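Local structure of uncharacterized protein (Bombyx mori, 5AZ1) at residues D15-L20 with G271-P276; G65-D70 with E97-T102; V195-V200 with V221-F226. The protein is uncharacterised but binds NADPH and, as a member of the aldo/keto reductase family, probably reduces carbonyl compounds with it. One frame throughout, in Å; residues are numbered along the deposited sequence.

Interaction 1: D15-L20 with G271-P276. With NDP (NADPH dihydro-nicotinamide-adenine-dinucleotide phosphate), chain J.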
# COMPACT_ATOMS: atom_id res chain seq x y z
N ASP A 15 9.22 15.53 2.78
CA ASP A 15 8.61 15.33 1.47
C ASP A 15 7.11 15.17 1.61
O ASP A 15 6.60 14.87 2.63
CB ASP A 15 9.18 14.06 0.77
CG ASP A 15 10.65 14.18 0.40
OD1 ASP A 15 11.15 15.31 0.30
OD2 ASP A 15 11.32 13.13 0.23
N GLU A 16 6.43 15.33 0.51
CA GLU A 16 4.97 15.14 0.41
C GLU A 16 4.62 13.82 -0.18
O GLU A 16 5.26 13.38 -1.13
CB GLU A 16 4.41 16.16 -0.59
CG GLU A 16 4.62 17.53 -0.07
CD GLU A 16 3.72 18.53 -0.75
OE1 GLU A 16 3.76 18.66 -1.97
OE2 GLU A 16 3.00 19.14 -0.02
N ILE A 17 3.51 13.29 0.27
CA ILE A 17 2.97 12.12 -0.30
C ILE A 17 1.48 12.36 -0.64
O ILE A 17 0.74 12.80 0.19
CB ILE A 17 3.15 10.93 0.61
CG1 ILE A 17 2.70 9.62 -0.11
CG2 ILE A 17 2.39 11.06 1.93
CD1 ILE A 17 3.24 8.39 0.58
N PRO A 18 1.08 12.12 -1.88
CA PRO A 18 -0.35 12.32 -2.20
C PRO A 18 -1.23 11.34 -1.45
O PRO A 18 -0.90 10.10 -1.33
CB PRO A 18 -0.43 12.04 -3.72
CG PRO A 18 0.97 12.37 -4.24
CD PRO A 18 1.90 11.91 -3.09
N ALA A 19 -2.36 11.88 -0.99
CA ALA A 19 -3.26 11.20 -0.09
C ALA A 19 -3.96 10.04 -0.70
O ALA A 19 -4.55 9.23 0.01
CB ALA A 19 -4.31 12.18 0.38
N LEU A 20 -3.92 9.94 -2.04
CA LEU A 20 -4.45 8.77 -2.77
C LEU A 20 -3.45 8.33 -3.80
O LEU A 20 -2.80 9.15 -4.42
CB LEU A 20 -5.72 9.16 -3.46
CG LEU A 20 -6.49 8.15 -4.32
CD1 LEU A 20 -7.35 7.34 -3.40
CD2 LEU A 20 -7.39 8.89 -5.33
N GLY A 271 -6.77 10.93 8.27
CA GLY A 271 -5.36 11.23 7.94
C GLY A 271 -4.54 10.04 7.38
O GLY A 271 -3.31 10.01 7.50
N ILE A 272 -5.23 9.09 6.79
CA ILE A 272 -4.66 7.88 6.23
C ILE A 272 -4.69 7.95 4.70
O ILE A 272 -5.74 8.30 4.11
CB ILE A 272 -5.49 6.64 6.70
CG1 ILE A 272 -5.33 6.51 8.21
CG2 ILE A 272 -5.02 5.38 6.03
CD1 ILE A 272 -6.24 5.46 8.86
N VAL A 273 -3.55 7.64 4.09
CA VAL A 273 -3.36 7.60 2.64
C VAL A 273 -3.99 6.29 2.19
O VAL A 273 -3.79 5.30 2.85
CB VAL A 273 -1.87 7.57 2.27
CG1 VAL A 273 -1.66 7.35 0.74
CG2 VAL A 273 -1.13 8.83 2.78
N SER A 274 -4.76 6.30 1.10
CA SER A 274 -5.28 5.10 0.42
C SER A 274 -4.63 4.78 -0.90
O SER A 274 -4.40 5.69 -1.69
CB SER A 274 -6.74 5.27 0.08
OG SER A 274 -7.40 5.05 1.28
N ILE A 275 -4.48 3.49 -1.16
CA ILE A 275 -4.00 2.96 -2.40
C ILE A 275 -4.99 1.88 -2.95
O ILE A 275 -4.69 0.70 -3.11
CB ILE A 275 -2.51 2.50 -2.32
CG1 ILE A 275 -2.25 1.44 -1.30
CG2 ILE A 275 -1.55 3.65 -1.96
CD1 ILE A 275 -0.79 0.98 -1.31
N PRO A 276 -6.21 2.32 -3.26
CA PRO A 276 -7.07 1.39 -4.01
C PRO A 276 -6.49 0.90 -5.36
O PRO A 276 -5.75 1.61 -6.02
CB PRO A 276 -8.27 2.26 -4.33
CG PRO A 276 -7.66 3.61 -4.47
CD PRO A 276 -6.68 3.70 -3.34
PA NDP J . -8.62 -2.91 -2.99
O1A NDP J . -9.29 -2.76 -1.62
O2A NDP J . -7.99 -1.74 -3.69
O5B NDP J . -9.84 -3.40 -3.97
C5B NDP J . -9.60 -3.93 -5.27
C4B NDP J . -10.93 -4.26 -5.93
O4B NDP J . -11.87 -3.17 -5.83
C3B NDP J . -10.76 -4.57 -7.44
O3B NDP J . -11.25 -5.88 -7.70
C2B NDP J . -11.53 -3.46 -8.16
O2B NDP J . -12.16 -3.84 -9.38
C1B NDP J . -12.50 -2.97 -7.10
N9A NDP J . -12.78 -1.54 -7.13
C8A NDP J . -11.87 -0.54 -7.11
N7A NDP J . -12.47 0.66 -7.10
C5A NDP J . -13.80 0.42 -7.08
C6A NDP J . -14.99 1.26 -7.06
N6A NDP J . -14.80 2.62 -7.04
N1A NDP J . -16.21 0.62 -7.06
C2A NDP J . -16.33 -0.73 -7.08
N3A NDP J . -15.27 -1.57 -7.09
C4A NDP J . -14.01 -1.04 -7.09
O3 NDP J . -7.70 -4.22 -2.95
PN NDP J . -6.11 -4.30 -3.14
O1N NDP J . -5.64 -5.16 -2.00
O2N NDP J . -5.78 -4.68 -4.57
O5D NDP J . -5.69 -2.73 -3.01
C5D NDP J . -4.46 -2.37 -2.53
C4D NDP J . -3.26 -2.10 -3.41
O4D NDP J . -2.32 -1.91 -2.32
C3D NDP J . -2.54 -3.13 -4.29
O3D NDP J . -2.75 -2.86 -5.66
C2D NDP J . -1.08 -2.88 -3.95
O2D NDP J . -0.63 -1.69 -4.63
C1D NDP J . -1.14 -2.70 -2.42
N1N NDP J . -1.12 -3.93 -1.50
C2N NDP J . -0.08 -4.02 -0.63
C3N NDP J . 0.13 -5.08 0.27
C7N NDP J . 1.32 -5.08 1.20
O7N NDP J . 1.58 -6.16 1.74
N7N NDP J . 2.07 -3.95 1.42
C4N NDP J . -0.84 -6.27 0.27
C5N NDP J . -1.95 -6.08 -0.68
C6N NDP J . -2.05 -4.94 -1.49
P2B NDP J . -11.49 -3.63 -10.85
O1X NDP J . -9.96 -3.77 -10.74
O2X NDP J . -12.00 -4.86 -11.56
O3X NDP J . -11.98 -2.25 -11.17
O HOH W 1 -6.76 9.45 1.78
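Ala19 O accepts two hydrogen bonds and a C-H contact. Ser274 N donates to Ala19 O over 3.1 Å, with an angle of 153° at the hydrogen. A water bridges the two segments by donating to Ala19 O and to Ile272 O, each over 2.8 Å. The C-H contact comes from Val273, with Val273 CA 3.3 Å from Ala19 O. A second C-H contact runs the other way, from Leu20 CA to Ser274 O. Leu20 and Ser274 form a single beta bridge, and the touching parts, 17-20 and 272-276, run 52° apart.

The side chains pack around this bridge. Val273 turns CG1 anti to its own nitrogen (chi1 173°), which brings that methyl alongside the backbone of 18-19, 3.5 Å from Pro18 O. Its other branch, Val273 CG2, meets Ile17 CG2 at a looser 4.3 Å. Leu20 CD1 rests on the ring of Pro276, 3.7 Å from Pro276 CD, and the two side chains cross at about a right angle. The same methyl also reaches the CB of Ser274.

Beyond the bridge the chain runs to the cofactor. Ile275 CD1 lies 3.4 Å from NDP O4D, beside the ribose of the nicotinamide half. Pro276 CA comes close to the pyrophosphate oxygen O2A.

After helix 259-269, Gly271 closes the helix end in a Schellman motif, with positive phi. Strand 273-274 follows. Its backbone bonds to strand 219-223 and, through Ser274, to Gly21, just before strand 22-23. It thus helps close the TIM barrel between its last strand and its first. Strand 16-18 pairs with strand 8-10, and Phe9 of that hairpin also touches Val273. Such an N-terminal hairpin covers the bottom of the barrel in aldo/keto reductases.

Interaction 2: G65-D70 with E97-T102. With NDP (NADPH dihydro-nicotinamide-adenine-dinucleotide phosphate), chain J; ACT (acetate ion), chain G.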
# COMPACT_ATOMS: atom_id res chain seq x y z
N GLY A 65 -4.85 13.53 -13.13
CA GLY A 65 -4.20 14.15 -11.95
C GLY A 65 -3.67 13.24 -10.83
O GLY A 65 -3.21 13.73 -9.84
N TYR A 66 -3.74 11.94 -10.99
CA TYR A 66 -3.02 11.05 -10.10
C TYR A 66 -1.49 11.20 -10.33
O TYR A 66 -0.99 11.28 -11.49
CB TYR A 66 -3.35 9.61 -10.34
CG TYR A 66 -4.65 9.05 -9.79
CD1 TYR A 66 -5.90 9.50 -10.23
CD2 TYR A 66 -4.64 8.01 -8.87
CE1 TYR A 66 -7.08 8.88 -9.78
CE2 TYR A 66 -5.80 7.43 -8.41
CZ TYR A 66 -7.03 7.85 -8.86
OH TYR A 66 -8.19 7.21 -8.37
N ARG A 67 -0.78 11.27 -9.22
CA ARG A 67 0.66 11.29 -9.20
C ARG A 67 1.35 10.16 -8.40
O ARG A 67 2.56 9.92 -8.59
CB ARG A 67 1.07 12.62 -8.64
CG ARG A 67 0.55 13.82 -9.44
CD ARG A 67 1.24 13.94 -10.81
NE ARG A 67 0.70 15.01 -11.60
CZ ARG A 67 -0.27 14.89 -12.51
NH1 ARG A 67 -0.87 13.74 -12.80
NH2 ARG A 67 -0.66 15.97 -13.14
N HIS A 68 0.60 9.46 -7.54
CA HIS A 68 1.19 8.50 -6.61
C HIS A 68 0.90 7.14 -7.17
O HIS A 68 -0.24 6.78 -7.42
CB HIS A 68 0.58 8.73 -5.20
CG HIS A 68 0.93 7.71 -4.15
ND1 HIS A 68 0.58 7.89 -2.82
CD2 HIS A 68 1.58 6.52 -4.20
CE1 HIS A 68 0.95 6.84 -2.12
NE2 HIS A 68 1.60 6.01 -2.92
N ILE A 69 1.95 6.34 -7.33
CA ILE A 69 1.85 5.00 -7.85
C ILE A 69 2.51 4.00 -6.92
O ILE A 69 3.67 4.13 -6.60
CB ILE A 69 2.58 4.91 -9.22
CG1 ILE A 69 1.96 5.85 -10.23
CG2 ILE A 69 2.58 3.47 -9.75
CD1 ILE A 69 2.85 6.08 -11.44
N ASP A 70 1.81 2.96 -6.52
CA ASP A 70 2.37 2.05 -5.50
C ASP A 70 2.69 0.81 -6.23
O ASP A 70 1.79 0.24 -6.85
CB ASP A 70 1.31 1.72 -4.44
CG ASP A 70 1.85 0.81 -3.39
OD1 ASP A 70 2.58 1.31 -2.51
OD2 ASP A 70 1.54 -0.40 -3.44
N GLU A 97 9.56 14.75 -11.31
CA GLU A 97 9.48 15.39 -10.01
C GLU A 97 8.02 15.55 -9.56
O GLU A 97 7.79 15.87 -8.43
CB GLU A 97 10.05 16.83 -10.00
CG GLU A 97 11.54 16.98 -10.31
CD GLU A 97 11.88 16.65 -11.76
OE1 GLU A 97 11.13 17.09 -12.63
OE2 GLU A 97 12.86 15.90 -12.02
N ASP A 98 7.05 15.45 -10.47
CA ASP A 98 5.66 15.55 -10.04
C ASP A 98 5.15 14.24 -9.50
O ASP A 98 4.07 14.22 -8.95
CB ASP A 98 4.75 15.96 -11.21
CG ASP A 98 5.20 17.28 -11.86
OD1 ASP A 98 5.58 18.24 -11.14
OD2 ASP A 98 5.17 17.33 -13.09
N LEU A 99 5.84 13.14 -9.80
CA LEU A 99 5.30 11.82 -9.49
C LEU A 99 5.86 11.31 -8.14
O LEU A 99 6.98 11.66 -7.80
CB LEU A 99 5.68 10.80 -10.57
CG LEU A 99 5.07 11.07 -11.91
CD1 LEU A 99 5.71 10.16 -12.98
CD2 LEU A 99 3.58 10.85 -11.85
N PHE A 100 5.06 10.54 -7.42
CA PHE A 100 5.49 9.87 -6.20
C PHE A 100 5.41 8.38 -6.49
O PHE A 100 4.30 7.84 -6.60
CB PHE A 100 4.57 10.19 -5.01
CG PHE A 100 5.14 9.77 -3.68
CD1 PHE A 100 5.09 8.42 -3.26
CD2 PHE A 100 5.77 10.69 -2.88
CE1 PHE A 100 5.62 8.04 -2.04
CE2 PHE A 100 6.35 10.34 -1.67
CZ PHE A 100 6.30 9.01 -1.23
N ILE A 101 6.56 7.72 -6.60
CA ILE A 101 6.60 6.29 -6.94
C ILE A 101 7.20 5.46 -5.87
O ILE A 101 8.32 5.73 -5.42
CB ILE A 101 7.42 6.07 -8.25
CG1 ILE A 101 6.71 6.78 -9.41
CG2 ILE A 101 7.55 4.59 -8.56
CD1 ILE A 101 7.61 6.99 -10.60
N THR A 102 6.46 4.44 -5.46
CA THR A 102 6.89 3.55 -4.40
C THR A 102 7.19 2.16 -4.92
O THR A 102 6.40 1.63 -5.69
CB THR A 102 5.74 3.38 -3.39
OG1 THR A 102 5.44 4.63 -2.78
CG2 THR A 102 6.12 2.36 -2.31
PA NDP J . -8.62 -2.91 -2.99
O1A NDP J . -9.29 -2.76 -1.62
O2A NDP J . -7.99 -1.74 -3.69
O5B NDP J . -9.84 -3.40 -3.97
C5B NDP J . -9.60 -3.93 -5.27
C4B NDP J . -10.93 -4.26 -5.93
O4B NDP J . -11.87 -3.17 -5.83
C3B NDP J . -10.76 -4.57 -7.44
O3B NDP J . -11.25 -5.88 -7.70
C2B NDP J . -11.53 -3.46 -8.16
O2B NDP J . -12.16 -3.84 -9.38
C1B NDP J . -12.50 -2.97 -7.10
N9A NDP J . -12.78 -1.54 -7.13
C8A NDP J . -11.87 -0.54 -7.11
N7A NDP J . -12.47 0.66 -7.10
C5A NDP J . -13.80 0.42 -7.08
C6A NDP J . -14.99 1.26 -7.06
N6A NDP J . -14.80 2.62 -7.04
N1A NDP J . -16.21 0.62 -7.06
C2A NDP J . -16.33 -0.73 -7.08
N3A NDP J . -15.27 -1.57 -7.09
C4A NDP J . -14.01 -1.04 -7.09
O3 NDP J . -7.70 -4.22 -2.95
PN NDP J . -6.11 -4.30 -3.14
O1N NDP J . -5.64 -5.16 -2.00
O2N NDP J . -5.78 -4.68 -4.57
O5D NDP J . -5.69 -2.73 -3.01
C5D NDP J . -4.46 -2.37 -2.53
C4D NDP J . -3.26 -2.10 -3.41
O4D NDP J . -2.32 -1.91 -2.32
C3D NDP J . -2.54 -3.13 -4.29
O3D NDP J . -2.75 -2.86 -5.66
C2D NDP J . -1.08 -2.88 -3.95
O2D NDP J . -0.63 -1.69 -4.63
C1D NDP J . -1.14 -2.70 -2.42
N1N NDP J . -1.12 -3.93 -1.50
C2N NDP J . -0.08 -4.02 -0.63
C3N NDP J . 0.13 -5.08 0.27
C7N NDP J . 1.32 -5.08 1.20
O7N NDP J . 1.58 -6.16 1.74
N7N NDP J . 2.07 -3.95 1.42
C4N NDP J . -0.84 -6.27 0.27
C5N NDP J . -1.95 -6.08 -0.68
C6N NDP J . -2.05 -4.94 -1.49
P2B NDP J . -11.49 -3.63 -10.85
O1X NDP J . -9.96 -3.77 -10.74
O2X NDP J . -12.00 -4.86 -11.56
O3X NDP J . -11.98 -2.25 -11.17
C ACT G . 1.58 18.50 -11.53
O ACT G . 1.62 17.63 -10.62
OXT ACT G . 1.13 18.24 -12.66
CH3 ACT G . 2.08 19.89 -11.31
O HOH W 2 3.01 3.89 -1.79
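His68 and Phe100 lie side by side and point the same way from neighbouring parallel strands. His68 swings CG anti to the backbone nitrogen (chi1 172°), and Phe100 does the same. The pair is a tilted edge-to-face one: the edge of Phe100 turns to the face of His68, with ring planes at 55°. Phe100 CD1 is 4.1 Å from His68 CD2, toward the rim of the imidazole.

A water sits at the edge of the His68 ring, in its plane, 2.8 Å from NE2. The same water donates to Asp70 OD1 and is bonded to Thr102 OG1, so it joins three side chains of one face. His68 ND1 is bonded to Pro18 O. Both nitrogens are engaged, which probably keeps the ring from turning. Asp70 OD2 accepts a 2.8 Å hydrogen bond from NDP O2D and also pairs with Lys104.

Arg67 bends at its second torsion (chi2 -70°). Its chain passes over the backbone of Asp98, with Arg67 CD 3.4 Å from Asp98 O. The guanidinium then grips an acetate edge on, an ion probably from the crystallisation liquor: Arg67 NE bonds acetate O and Arg67 NH2 bonds OXT. Arg67 NH1 turns back to Tyr66 O at 2.8 Å, reached from above the carbonyl plane.

The backbones bond in parallel register. Phe100 N donates to Arg67 O over 2.8 Å, Ile69 N to Phe100 O, and Thr102 N to Ile69 O.

The strands belong to a beta-alpha-beta unit with helix 78-90, which packs on Ile69 and Leu99. On the other face, His68 and Phe100 meet Ile17 of strand 16-18, and Phe100 and Thr102 touch Leu133 of the next barrel strand.

Interaction 3: V195-V200 with V221-F226. With NDP (NADPH dihydro-nicotinamide-adenine-dinucleotide phosphate), chain J.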
# COMPACT_ATOMS: atom_id res chain seq x y z
N VAL A 195 6.71 5.82 6.44
CA VAL A 195 5.40 5.29 6.41
C VAL A 195 5.40 3.89 6.97
O VAL A 195 6.41 3.21 7.02
CB VAL A 195 4.73 5.26 4.97
CG1 VAL A 195 4.97 6.50 4.12
CG2 VAL A 195 5.15 4.07 4.20
N ASN A 196 4.21 3.46 7.37
CA ASN A 196 3.90 2.08 7.64
C ASN A 196 2.71 1.82 6.79
O ASN A 196 1.62 2.39 7.04
CB ASN A 196 3.52 1.82 9.11
CG ASN A 196 3.36 0.33 9.44
OD1 ASN A 196 3.79 -0.55 8.70
ND2 ASN A 196 2.76 0.05 10.59
N GLN A 197 2.91 0.98 5.76
CA GLN A 197 1.84 0.56 4.88
C GLN A 197 1.22 -0.72 5.38
O GLN A 197 1.89 -1.75 5.47
CB GLN A 197 2.30 0.44 3.40
CG GLN A 197 1.18 0.09 2.46
CD GLN A 197 1.62 -0.08 0.97
OE1 GLN A 197 1.41 -1.11 0.43
NE2 GLN A 197 2.13 0.96 0.33
N ILE A 198 -0.10 -0.68 5.62
CA ILE A 198 -0.80 -1.82 6.27
C ILE A 198 -2.21 -1.85 5.80
O ILE A 198 -2.70 -0.85 5.28
CB ILE A 198 -0.91 -1.61 7.81
CG1 ILE A 198 -1.44 -0.18 8.12
CG2 ILE A 198 0.43 -1.82 8.47
CD1 ILE A 198 -1.64 0.13 9.58
N GLU A 199 -2.89 -2.96 6.06
CA GLU A 199 -4.32 -3.04 5.79
C GLU A 199 -5.14 -2.16 6.71
O GLU A 199 -5.01 -2.24 7.94
CB GLU A 199 -4.81 -4.47 5.93
CG GLU A 199 -6.25 -4.57 5.46
CD GLU A 199 -6.89 -5.96 5.71
OE1 GLU A 199 -6.16 -6.99 5.83
OE2 GLU A 199 -8.15 -5.97 5.77
N VAL A 200 -5.93 -1.27 6.12
CA VAL A 200 -6.93 -0.47 6.85
C VAL A 200 -8.15 -0.38 6.01
O VAL A 200 -8.07 -0.12 4.84
CB VAL A 200 -6.50 0.96 7.15
CG1 VAL A 200 -7.40 1.56 8.25
CG2 VAL A 200 -5.05 1.00 7.60
N VAL A 221 -0.39 4.29 5.38
CA VAL A 221 -0.87 4.12 4.03
C VAL A 221 -1.68 2.84 4.03
O VAL A 221 -1.15 1.81 4.39
CB VAL A 221 0.30 4.05 3.03
CG1 VAL A 221 -0.20 3.61 1.62
CG2 VAL A 221 1.03 5.38 2.98
N ALA A 222 -2.94 2.93 3.62
CA ALA A 222 -3.87 1.82 3.69
C ALA A 222 -3.86 1.05 2.40
O ALA A 222 -4.26 1.62 1.38
CB ALA A 222 -5.29 2.34 3.93
N TYR A 223 -3.44 -0.21 2.42
CA TYR A 223 -3.80 -1.12 1.36
C TYR A 223 -5.07 -1.87 1.66
O TYR A 223 -5.48 -1.92 2.79
CB TYR A 223 -2.68 -2.08 1.06
CG TYR A 223 -2.32 -3.22 2.02
CD1 TYR A 223 -3.11 -4.39 2.09
CD2 TYR A 223 -1.15 -3.21 2.73
CE1 TYR A 223 -2.74 -5.45 2.88
CE2 TYR A 223 -0.77 -4.26 3.51
CZ TYR A 223 -1.56 -5.40 3.59
OH TYR A 223 -1.14 -6.50 4.34
N SER A 224 -5.62 -2.54 0.63
CA SER A 224 -6.98 -3.15 0.69
C SER A 224 -7.98 -2.26 1.42
O SER A 224 -8.69 -2.69 2.31
CB SER A 224 -6.97 -4.52 1.33
OG SER A 224 -6.04 -5.43 0.68
N PRO A 225 -8.07 -1.02 0.99
CA PRO A 225 -8.96 -0.07 1.64
C PRO A 225 -10.45 -0.35 1.52
O PRO A 225 -11.23 0.24 2.26
CB PRO A 225 -8.57 1.27 0.98
CG PRO A 225 -8.14 0.85 -0.40
CD PRO A 225 -7.43 -0.45 -0.23
N PHE A 226 -10.86 -1.24 0.62
CA PHE A 226 -12.27 -1.64 0.50
C PHE A 226 -12.55 -2.94 1.25
O PHE A 226 -13.68 -3.39 1.28
CB PHE A 226 -12.64 -1.83 -0.98
CG PHE A 226 -12.63 -0.55 -1.77
CD1 PHE A 226 -13.38 0.49 -1.40
CD2 PHE A 226 -11.86 -0.44 -2.90
CE1 PHE A 226 -13.35 1.68 -2.11
CE2 PHE A 226 -11.80 0.72 -3.60
CZ PHE A 226 -12.57 1.78 -3.24
PA NDP J . -8.62 -2.91 -2.99
O1A NDP J . -9.29 -2.76 -1.62
O2A NDP J . -7.99 -1.74 -3.69
O5B NDP J . -9.84 -3.40 -3.97
C5B NDP J . -9.60 -3.93 -5.27
C4B NDP J . -10.93 -4.26 -5.93
O4B NDP J . -11.87 -3.17 -5.83
C3B NDP J . -10.76 -4.57 -7.44
O3B NDP J . -11.25 -5.88 -7.70
C2B NDP J . -11.53 -3.46 -8.16
O2B NDP J . -12.16 -3.84 -9.38
C1B NDP J . -12.50 -2.97 -7.10
N9A NDP J . -12.78 -1.54 -7.13
C8A NDP J . -11.87 -0.54 -7.11
N7A NDP J . -12.47 0.66 -7.10
C5A NDP J . -13.80 0.42 -7.08
C6A NDP J . -14.99 1.26 -7.06
N6A NDP J . -14.80 2.62 -7.04
N1A NDP J . -16.21 0.62 -7.06
C2A NDP J . -16.33 -0.73 -7.08
N3A NDP J . -15.27 -1.57 -7.09
C4A NDP J . -14.01 -1.04 -7.09
O3 NDP J . -7.70 -4.22 -2.95
PN NDP J . -6.11 -4.30 -3.14
O1N NDP J . -5.64 -5.16 -2.00
O2N NDP J . -5.78 -4.68 -4.57
O5D NDP J . -5.69 -2.73 -3.01
C5D NDP J . -4.46 -2.37 -2.53
C4D NDP J . -3.26 -2.10 -3.41
O4D NDP J . -2.32 -1.91 -2.32
C3D NDP J . -2.54 -3.13 -4.29
O3D NDP J . -2.75 -2.86 -5.66
C2D NDP J . -1.08 -2.88 -3.95
O2D NDP J . -0.63 -1.69 -4.63
C1D NDP J . -1.14 -2.70 -2.42
N1N NDP J . -1.12 -3.93 -1.50
C2N NDP J . -0.08 -4.02 -0.63
C3N NDP J . 0.13 -5.08 0.27
C7N NDP J . 1.32 -5.08 1.20
O7N NDP J . 1.58 -6.16 1.74
N7N NDP J . 2.07 -3.95 1.42
C4N NDP J . -0.84 -6.27 0.27
C5N NDP J . -1.95 -6.08 -0.68
C6N NDP J . -2.05 -4.94 -1.49
P2B NDP J . -11.49 -3.63 -10.85
O1X NDP J . -9.96 -3.77 -10.74
O2X NDP J . -12.00 -4.86 -11.56
O3X NDP J . -11.98 -2.25 -11.17
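The axes of strands 195-199 and 221-223 come within 4.6 Å of each other, with directions 30° apart, and their backbones bond in parallel. Val221 N donates to Asn196 O, Ile198 N to Val221 O, and Tyr223 N to Ile198 O. A weak bond from Val200 N to Tyr223 O ends the series, and the CA-H of Pro225 points at Val200 O.

Tyr223 takes chi1 73°, which places CG between its own nitrogen and carbonyl carbon and lays the ring under the nicotinamide. NDP C3N sits 3.3 Å above the ring plane, over its centre. The opposite face is covered by the backbone at Ile198 and Glu199, and Glu199 CB makes a CH-pi contact 4.2 Å from the Tyr223 ring centroid. The phenol is thus wedged between protein and cofactor, and Tyr223 OH is bonded to Asn176. An alanine here is likely to leave the nicotinamide without its supporting face and Asn176 without this partner.

Gln197 is extended and runs past Val221, with Gln197 NE2 3.8 Å from Val221 CG1. Gln197 OE1 accepts a 3.1 Å bond from the carboxamide NDP N7N, while NE2 is bonded to Asp70. The amide is therefore held at both ends. Ala222 points to the opposite face of the sheet, where Val200 CB, from just past the strand, packs on Ala222 CB at 3.7 Å.

Past the strand, the pyrophosphate is caught. Ser224 OG donates to NDP O1N over 2.7 Å, and Phe226 N to NDP O1A.

Strands 195-199 and 219-223, joined through helix 207-215, form a beta-alpha-beta unit. Cofactor binding at the C-terminal ends of the barrel strands is characteristic of aldo/keto reductases.

All three contacts reach the same eight-stranded parallel barrel and all touch NADPH. Interaction 1 joins residues 15-20, near the N-terminus, to strand 273-274. Interactions 2 and 3 follow one another inside the loop it closes, each within one beta-alpha-beta unit. The centre of interaction 1 is about 10 Å from each of the others, which are about 17 Å apart. Interactions 1 and 2 meet at Pro18 O and His68 ND1, probably hydrogen-bonded. Strand 273-274 neighbours strand 219-223, so interactions 1 and 3 share backbone pairing. Interactions 2 and 3 meet across the barrel through Asp70 and Gln197. Strands distant in sequence are thus brought round one cofactor, as expected for a reductase of this family.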